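Beta-2-microglobulin (Ctenopharyngodon idella, PDB 6LBE) serves as the light chain of MHC class I molecules in a bony fish, where it probably influences which peptides are presented. Local coordinates at residues 11-16 against 21-26; 82-85 against 89-92. One frame throughout, in Å; residues are numbered along the deposited sequence.

Interaction 1 of 2, residues 11-16 against 21-26; sequences YSRNPG and ANVLIC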
ATOM      1  N   TYR B  11       8.390  10.508  -7.668  1.00 15.58           N
ATOM      2  CA  TYR B  11       9.512  10.878  -6.816  1.00 12.27           C
ATOM      3  C   TYR B  11      10.649   9.893  -7.040  1.00 12.71           C
ATOM      4  O   TYR B  11      10.483   8.852  -7.686  1.00 12.82           O
ATOM      5  CB  TYR B  11       9.118  10.900  -5.338  1.00 10.97           C
ATOM      6  CG  TYR B  11       8.403   9.658  -4.847  1.00 10.48           C
ATOM      7  CD1 TYR B  11       7.032   9.505  -5.030  1.00 11.71           C
ATOM      8  CD2 TYR B  11       9.091   8.641  -4.192  1.00 10.85           C
ATOM      9  CE1 TYR B  11       6.360   8.377  -4.569  1.00 11.58           C
ATOM     10  CE2 TYR B  11       8.433   7.499  -3.732  1.00 11.28           C
ATOM     11  CZ  TYR B  11       7.062   7.380  -3.920  1.00 12.57           C
ATOM     12  OH  TYR B  11       6.390   6.274  -3.457  1.00  9.25           O
ATOM     13  N   SER B  12      11.809  10.236  -6.481  1.00 12.33           N
ATOM     14  CA  SER B  12      12.980   9.378  -6.472  1.00 11.38           C
ATOM     15  C   SER B  12      13.186   8.786  -5.085  1.00 11.56           C
ATOM     16  O   SER B  12      12.783   9.369  -4.075  1.00 13.80           O
ATOM     17  CB  SER B  12      14.218  10.156  -6.905  1.00 14.62           C
ATOM     18  OG  SER B  12      14.199  11.481  -6.403  1.00 20.64           O
ATOM     19  N   ARG B  13      13.788   7.598  -5.040  1.00 11.22           N
ATOM     20  CA  ARG B  13      14.047   6.965  -3.752  1.00 13.14           C
ATOM     21  C   ARG B  13      14.958   7.841  -2.888  1.00 16.76           C
ATOM     22  O   ARG B  13      14.624   8.172  -1.747  1.00 15.83           O
ATOM     23  CB  ARG B  13      14.666   5.589  -3.958  1.00 12.30           C
ATOM     24  CG  ARG B  13      15.107   4.957  -2.669  1.00 13.67           C
ATOM     25  CD  ARG B  13      16.071   3.827  -2.911  1.00 15.44           C
ATOM     26  NE  ARG B  13      15.984   2.816  -1.864  1.00 23.39           N
ATOM     27  CZ  ARG B  13      16.469   2.975  -0.638  1.00 19.01           C
ATOM     28  NH1 ARG B  13      17.075   4.107  -0.322  1.00 15.64           N
ATOM     29  NH2 ARG B  13      16.353   2.007   0.269  1.00 21.04           N
ATOM     30  N   ASN B  14      16.106   8.224  -3.417  1.00 17.70           N
ATOM     31  CA  ASN B  14      17.022   9.177  -2.821  1.00 16.19           C
ATOM     32  C   ASN B  14      16.826  10.567  -3.423  1.00 19.03           C
ATOM     33  O   ASN B  14      16.261  10.709  -4.515  1.00 16.10           O
ATOM     34  CB  ASN B  14      18.464   8.720  -3.042  1.00 17.74           C
ATOM     35  CG  ASN B  14      18.718   7.330  -2.518  1.00 15.53           C
ATOM     36  OD1 ASN B  14      18.181   6.935  -1.485  1.00 20.27           O
ATOM     37  ND2 ASN B  14      19.545   6.580  -3.223  1.00 14.40           N
ATOM     38  N   PRO B  15      17.289  11.615  -2.731  1.00 19.28           N
ATOM     39  CA  PRO B  15      17.178  12.982  -3.266  1.00 17.08           C
ATOM     40  C   PRO B  15      17.714  13.103  -4.684  1.00 18.07           C
ATOM     41  O   PRO B  15      18.764  12.561  -5.031  1.00 19.37           O
ATOM     42  CB  PRO B  15      18.013  13.810  -2.284  1.00 15.14           C
ATOM     43  CG  PRO B  15      17.853  13.079  -0.987  1.00 15.88           C
ATOM     44  CD  PRO B  15      17.850  11.611  -1.365  1.00 18.35           C
ATOM     45  N   GLY B  16      16.986  13.849  -5.499  1.00 21.12           N
ATOM     46  CA  GLY B  16      17.258  13.898  -6.913  1.00 19.40           C
ATOM     47  C   GLY B  16      18.518  14.633  -7.278  1.00 20.39           C
ATOM     48  O   GLY B  16      18.463  15.658  -7.962  1.00 24.90           O
ATOM     49  N   ALA B  21      23.188   7.670  -9.511  1.00 17.25           N
ATOM     50  CA  ALA B  21      22.229   6.606  -9.791  1.00 17.34           C
ATOM     51  C   ALA B  21      21.209   6.524  -8.668  1.00 15.33           C
ATOM     52  O   ALA B  21      21.546   6.658  -7.492  1.00 19.81           O
ATOM     53  CB  ALA B  21      22.933   5.254  -9.970  1.00  8.92           C
ATOM     54  N   ASN B  22      19.956   6.288  -9.043  1.00 15.68           N
ATOM     55  CA  ASN B  22      18.820   6.495  -8.167  1.00 13.37           C
ATOM     56  C   ASN B  22      17.682   5.622  -8.692  1.00 17.72           C
ATOM     57  O   ASN B  22      17.840   4.891  -9.679  1.00 16.90           O
ATOM     58  CB  ASN B  22      18.407   7.969  -8.265  1.00 15.24           C
ATOM     59  CG  ASN B  22      17.593   8.433  -7.094  1.00 15.44           C
ATOM     60  OD1 ASN B  22      16.823   7.671  -6.527  1.00 13.33           O
ATOM     61  ND2 ASN B  22      17.739   9.702  -6.734  1.00 15.38           N
ATOM     62  N   VAL B  23      16.521   5.700  -8.041  1.00 17.09           N
ATOM     63  CA  VAL B  23      15.362   4.913  -8.450  1.00 14.32           C
ATOM     64  C   VAL B  23      14.172   5.849  -8.643  1.00 16.86           C
ATOM     65  O   VAL B  23      13.764   6.542  -7.704  1.00 15.35           O
ATOM     66  CB  VAL B  23      15.007   3.808  -7.441  1.00 15.25           C
ATOM     67  CG1 VAL B  23      13.726   3.083  -7.894  1.00 13.90           C
ATOM     68  CG2 VAL B  23      16.164   2.841  -7.284  1.00 12.22           C
ATOM     69  N   LEU B  24      13.615   5.862  -9.859  1.00 17.39           N
ATOM     70  CA  LEU B  24      12.404   6.616 -10.165  1.00 15.50           C
ATOM     71  C   LEU B  24      11.169   5.812  -9.761  1.00 11.58           C
ATOM     72  O   LEU B  24      11.058   4.635 -10.097  1.00 13.25           O
ATOM     73  CB  LEU B  24      12.365   6.937 -11.661  1.00 14.00           C
ATOM     74  CG  LEU B  24      11.229   7.841 -12.129  1.00 14.68           C
ATOM     75  CD1 LEU B  24      11.292   9.204 -11.373  1.00 14.20           C
ATOM     76  CD2 LEU B  24      11.251   8.015 -13.641  1.00 11.16           C
ATOM     77  N   ILE B  25      10.235   6.441  -9.054  1.00 12.88           N
ATOM     78  CA  ILE B  25       9.085   5.740  -8.480  1.00 12.24           C
ATOM     79  C   ILE B  25       7.797   6.505  -8.783  1.00 11.82           C
ATOM     80  O   ILE B  25       7.736   7.726  -8.604  1.00 13.54           O
ATOM     81  CB  ILE B  25       9.242   5.553  -6.959  1.00 14.53           C
ATOM     82  CG1 ILE B  25      10.475   4.697  -6.633  1.00 12.88           C
ATOM     83  CG2 ILE B  25       7.973   4.976  -6.358  1.00 11.85           C
ATOM     84  CD1 ILE B  25      10.950   4.852  -5.218  1.00 11.02           C
ATOM     85  N   CYS B  26       6.769   5.774  -9.232  1.00 13.89           N
ATOM     86  CA  CYS B  26       5.421   6.289  -9.466  1.00 11.67           C
ATOM     87  C   CYS B  26       4.448   5.548  -8.553  1.00 15.28           C
ATOM     88  O   CYS B  26       4.271   4.333  -8.687  1.00 13.54           O
ATOM     89  CB  CYS B  26       5.003   6.120 -10.932  1.00  9.86           C
ATOM     90  SG  CYS B  26       3.667   7.247 -11.389  1.00 21.94           S
TER
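Asn14 O is gripped by two donors, Asn22 ND2 and Ser12 OG, where the first beta hairpin of this immunoglobulin C1-set domain opens into its loop. The bond from Asn22 ND2 is 2.8 Å long and almost straight at 178°. The amide nitrogen comes from above the carbonyl plane, while Asn14 O lies in the plane of the amide that donates to it. On the other arm of that amide, Asn22 OD1 takes Asn14 N at 3.2 Å. A chi1 of -160° swings the Asn22 amide across to the loop, and the two bonds to Asn14 fix the rotation of the flat group. Backbone bonds carry the pairing from the loop into the strands: Arg13 N, at the edge of the loop, reaches Val23 O at 2.9 Å, and Tyr11 and Ile25 form an antiparallel hydrogen-bonded pair. Outside the hairpin, Arg13 NH2 makes a salt bridge to an acidic side chain of the partner protein chain, and Tyr11 OH bonds to the backbone of that chain, so this hairpin forms part of the interface. Ile25 lies over one face of the Tyr11 ring, its CB 4.2 Å from the ring centroid and offset toward the rim, while its CG2 methyl comes within 3.5 Å of Tyr11 CZ.

Interaction 2 of 2, residues 82-85 against 89-92; sequences RVRH and PTKS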
ATOM      1  N   ARG B  82       3.341   8.411 -16.858  1.00 17.51           N
ATOM      2  CA  ARG B  82       2.122   8.522 -17.645  1.00 12.12           C
ATOM      3  C   ARG B  82       1.116   7.496 -17.162  1.00 14.79           C
ATOM      4  O   ARG B  82       1.426   6.300 -17.104  1.00 12.65           O
ATOM      5  CB  ARG B  82       2.397   8.294 -19.125  1.00 18.94           C
ATOM      6  CG  ARG B  82       3.040   9.463 -19.850  1.00 26.51           C
ATOM      7  CD  ARG B  82       3.167   9.148 -21.327  1.00 26.29           C
ATOM      8  NE  ARG B  82       3.989  10.114 -22.041  1.00 33.70           N
ATOM      9  CZ  ARG B  82       4.242  10.025 -23.344  1.00 37.74           C
ATOM     10  NH1 ARG B  82       3.728   9.017 -24.036  1.00 32.78           N
ATOM     11  NH2 ARG B  82       4.999  10.930 -23.955  1.00 37.94           N
ATOM     12  N   VAL B  83      -0.094   7.960 -16.855  1.00 15.56           N
ATOM     13  CA  VAL B  83      -1.142   7.139 -16.259  1.00 12.74           C
ATOM     14  C   VAL B  83      -2.381   7.164 -17.151  1.00 15.10           C
ATOM     15  O   VAL B  83      -2.828   8.233 -17.586  1.00 13.53           O
ATOM     16  CB  VAL B  83      -1.481   7.625 -14.838  1.00 15.49           C
ATOM     17  CG1 VAL B  83      -2.749   6.947 -14.328  1.00 14.90           C
ATOM     18  CG2 VAL B  83      -0.332   7.338 -13.901  1.00 12.15           C
ATOM     19  N   ARG B  84      -2.928   5.985 -17.419  1.00 14.90           N
ATOM     20  CA  ARG B  84      -4.149   5.837 -18.195  1.00 14.54           C
ATOM     21  C   ARG B  84      -5.135   5.047 -17.349  1.00 13.30           C
ATOM     22  O   ARG B  84      -4.909   3.873 -17.052  1.00 14.16           O
ATOM     23  CB  ARG B  84      -3.865   5.149 -19.531  1.00 17.55           C
ATOM     24  CG  ARG B  84      -4.942   5.393 -20.589  1.00 23.13           C
ATOM     25  CD  ARG B  84      -6.147   4.490 -20.378  1.00 21.97           C
ATOM     26  NE  ARG B  84      -5.766   3.093 -20.564  1.00 21.11           N
ATOM     27  CZ  ARG B  84      -6.335   2.071 -19.939  1.00 21.26           C
ATOM     28  NH1 ARG B  84      -7.331   2.281 -19.086  1.00 24.97           N
ATOM     29  NH2 ARG B  84      -5.912   0.838 -20.176  1.00 28.10           N
ATOM     30  N   HIS B  85      -6.215   5.690 -16.945  1.00 16.07           N
ATOM     31  CA  HIS B  85      -7.225   5.067 -16.104  1.00 18.69           C
ATOM     32  C   HIS B  85      -8.528   4.935 -16.883  1.00 22.63           C
ATOM     33  O   HIS B  85      -9.070   5.943 -17.351  1.00 21.62           O
ATOM     34  CB  HIS B  85      -7.462   5.887 -14.847  1.00 19.00           C
ATOM     35  CG  HIS B  85      -8.538   5.337 -13.968  1.00 20.85           C
ATOM     36  ND1 HIS B  85      -9.595   6.097 -13.519  1.00 19.21           N
ATOM     37  CD2 HIS B  85      -8.704   4.103 -13.430  1.00 20.98           C
ATOM     38  CE1 HIS B  85     -10.365   5.356 -12.739  1.00 25.62           C
ATOM     39  NE2 HIS B  85      -9.847   4.142 -12.670  1.00 24.71           N
ATOM     40  N   PRO B  89      -8.324   9.924 -20.941  1.00 32.09           N
ATOM     41  CA  PRO B  89      -7.103  10.144 -21.721  1.00 30.82           C
ATOM     42  C   PRO B  89      -5.879   9.900 -20.861  1.00 28.97           C
ATOM     43  O   PRO B  89      -5.916  10.022 -19.632  1.00 26.60           O
ATOM     44  CB  PRO B  89      -7.204  11.613 -22.138  1.00 29.32           C
ATOM     45  CG  PRO B  89      -7.985  12.244 -21.013  1.00 30.09           C
ATOM     46  CD  PRO B  89      -8.993  11.193 -20.597  1.00 34.66           C
ATOM     47  N   THR B  90      -4.785   9.555 -21.531  1.00 28.05           N
ATOM     48  CA  THR B  90      -3.534   9.273 -20.842  1.00 21.80           C
ATOM     49  C   THR B  90      -2.952  10.557 -20.262  1.00 24.31           C
ATOM     50  O   THR B  90      -2.785  11.558 -20.968  1.00 24.42           O
ATOM     51  CB  THR B  90      -2.558   8.615 -21.802  1.00 18.63           C
ATOM     52  OG1 THR B  90      -3.023   7.290 -22.080  1.00 20.22           O
ATOM     53  CG2 THR B  90      -1.172   8.545 -21.191  1.00 25.30           C
ATOM     54  N   LYS B  91      -2.661  10.537 -18.966  1.00 18.31           N
ATOM     55  CA  LYS B  91      -2.237  11.736 -18.266  1.00 21.28           C
ATOM     56  C   LYS B  91      -0.796  11.591 -17.789  1.00 18.64           C
ATOM     57  O   LYS B  91      -0.384  10.524 -17.323  1.00 17.17           O
ATOM     58  CB  LYS B  91      -3.206  12.042 -17.129  1.00 21.84           C
ATOM     59  CG  LYS B  91      -4.627  12.253 -17.692  1.00 34.32           C
ATOM     60  CD  LYS B  91      -5.682  12.558 -16.630  1.00 41.81           C
ATOM     61  CE  LYS B  91      -5.668  14.039 -16.232  1.00 52.56           C
ATOM     62  NZ  LYS B  91      -4.379  14.501 -15.591  1.00 42.42           N
ATOM     63  N   SER B  92      -0.024  12.662 -17.959  1.00 18.07           N
ATOM     64  CA  SER B  92       1.418  12.652 -17.776  1.00 17.43           C
ATOM     65  C   SER B  92       1.809  13.577 -16.632  1.00 17.27           C
ATOM     66  O   SER B  92       1.297  14.690 -16.523  1.00 15.11           O
ATOM     67  CB  SER B  92       2.124  13.079 -19.058  1.00 17.99           C
ATOM     68  OG  SER B  92       3.446  13.516 -18.803  1.00 23.14           O
TER
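Two backbone hydrogen bonds join Val83 and Lys91 in an antiparallel hydrogen-bonded pair, Val83 N to Lys91 O at 2.6 Å and Lys91 N to Val83 O at 2.7 Å. Both are close to straight, at 171° and 179°, and they clasp the last beta hairpin of the immunoglobulin fold, in which strand 91-94 forms an edge of its sheet within this chain. Each carbonyl is also approached by a CA-H...O contact: Arg82 CA lies 3.2 Å from Lys91 O, and Thr90 CA lies near Val83 O. The Val83 side chain packs on Ile36 and Pro6. Lys91, on the same face, bends its chain and bonds through NZ to Tyr93 OH. The neighbouring Arg82 and Ser92 make a non-hydrogen-bonded pair whose side chains lie together on the other face, Arg82 CG resting 3.8 Å from Ser92 CB. Thr90 sits alongside, and its CG2 methyl meets Arg82 CB at 4.1 Å. Farther along, the side chains of Arg84 and Thr90 cross at about a right angle. The arginine chain sets out trans to its nitrogen (chi1 -159°), then bends at its second and third torsions and leads away from Thr90, its NH2 forming a salt bridge with an acidic side chain of the partner protein chain. The part of Arg84 that meets Thr90 is its aliphatic root, CB and CG, beside Thr90 OG1, which lies 3.1 Å from Arg84 CG.

How the interactions relate
From the N terminus, the chain first runs along strand 7-12, turns, and comes back on strand 22-29; interaction 1 closes that hairpin early. The chain then builds the remaining strands of the fold before strand 79-85 turns into strand 91-94, where interaction 2 closes a second hairpin. The two loops follow in series, neither nested nor crossed. They belong to the two facing sheets of the immunoglobulin sandwich, on opposite sides of the chain's centre, with contact centres about 20 Å apart. The Cys26-Cys81 disulfide links strand 22-29 of the first hairpin to strand 79-85 of the second. Both hairpins also reach the partner protein chain.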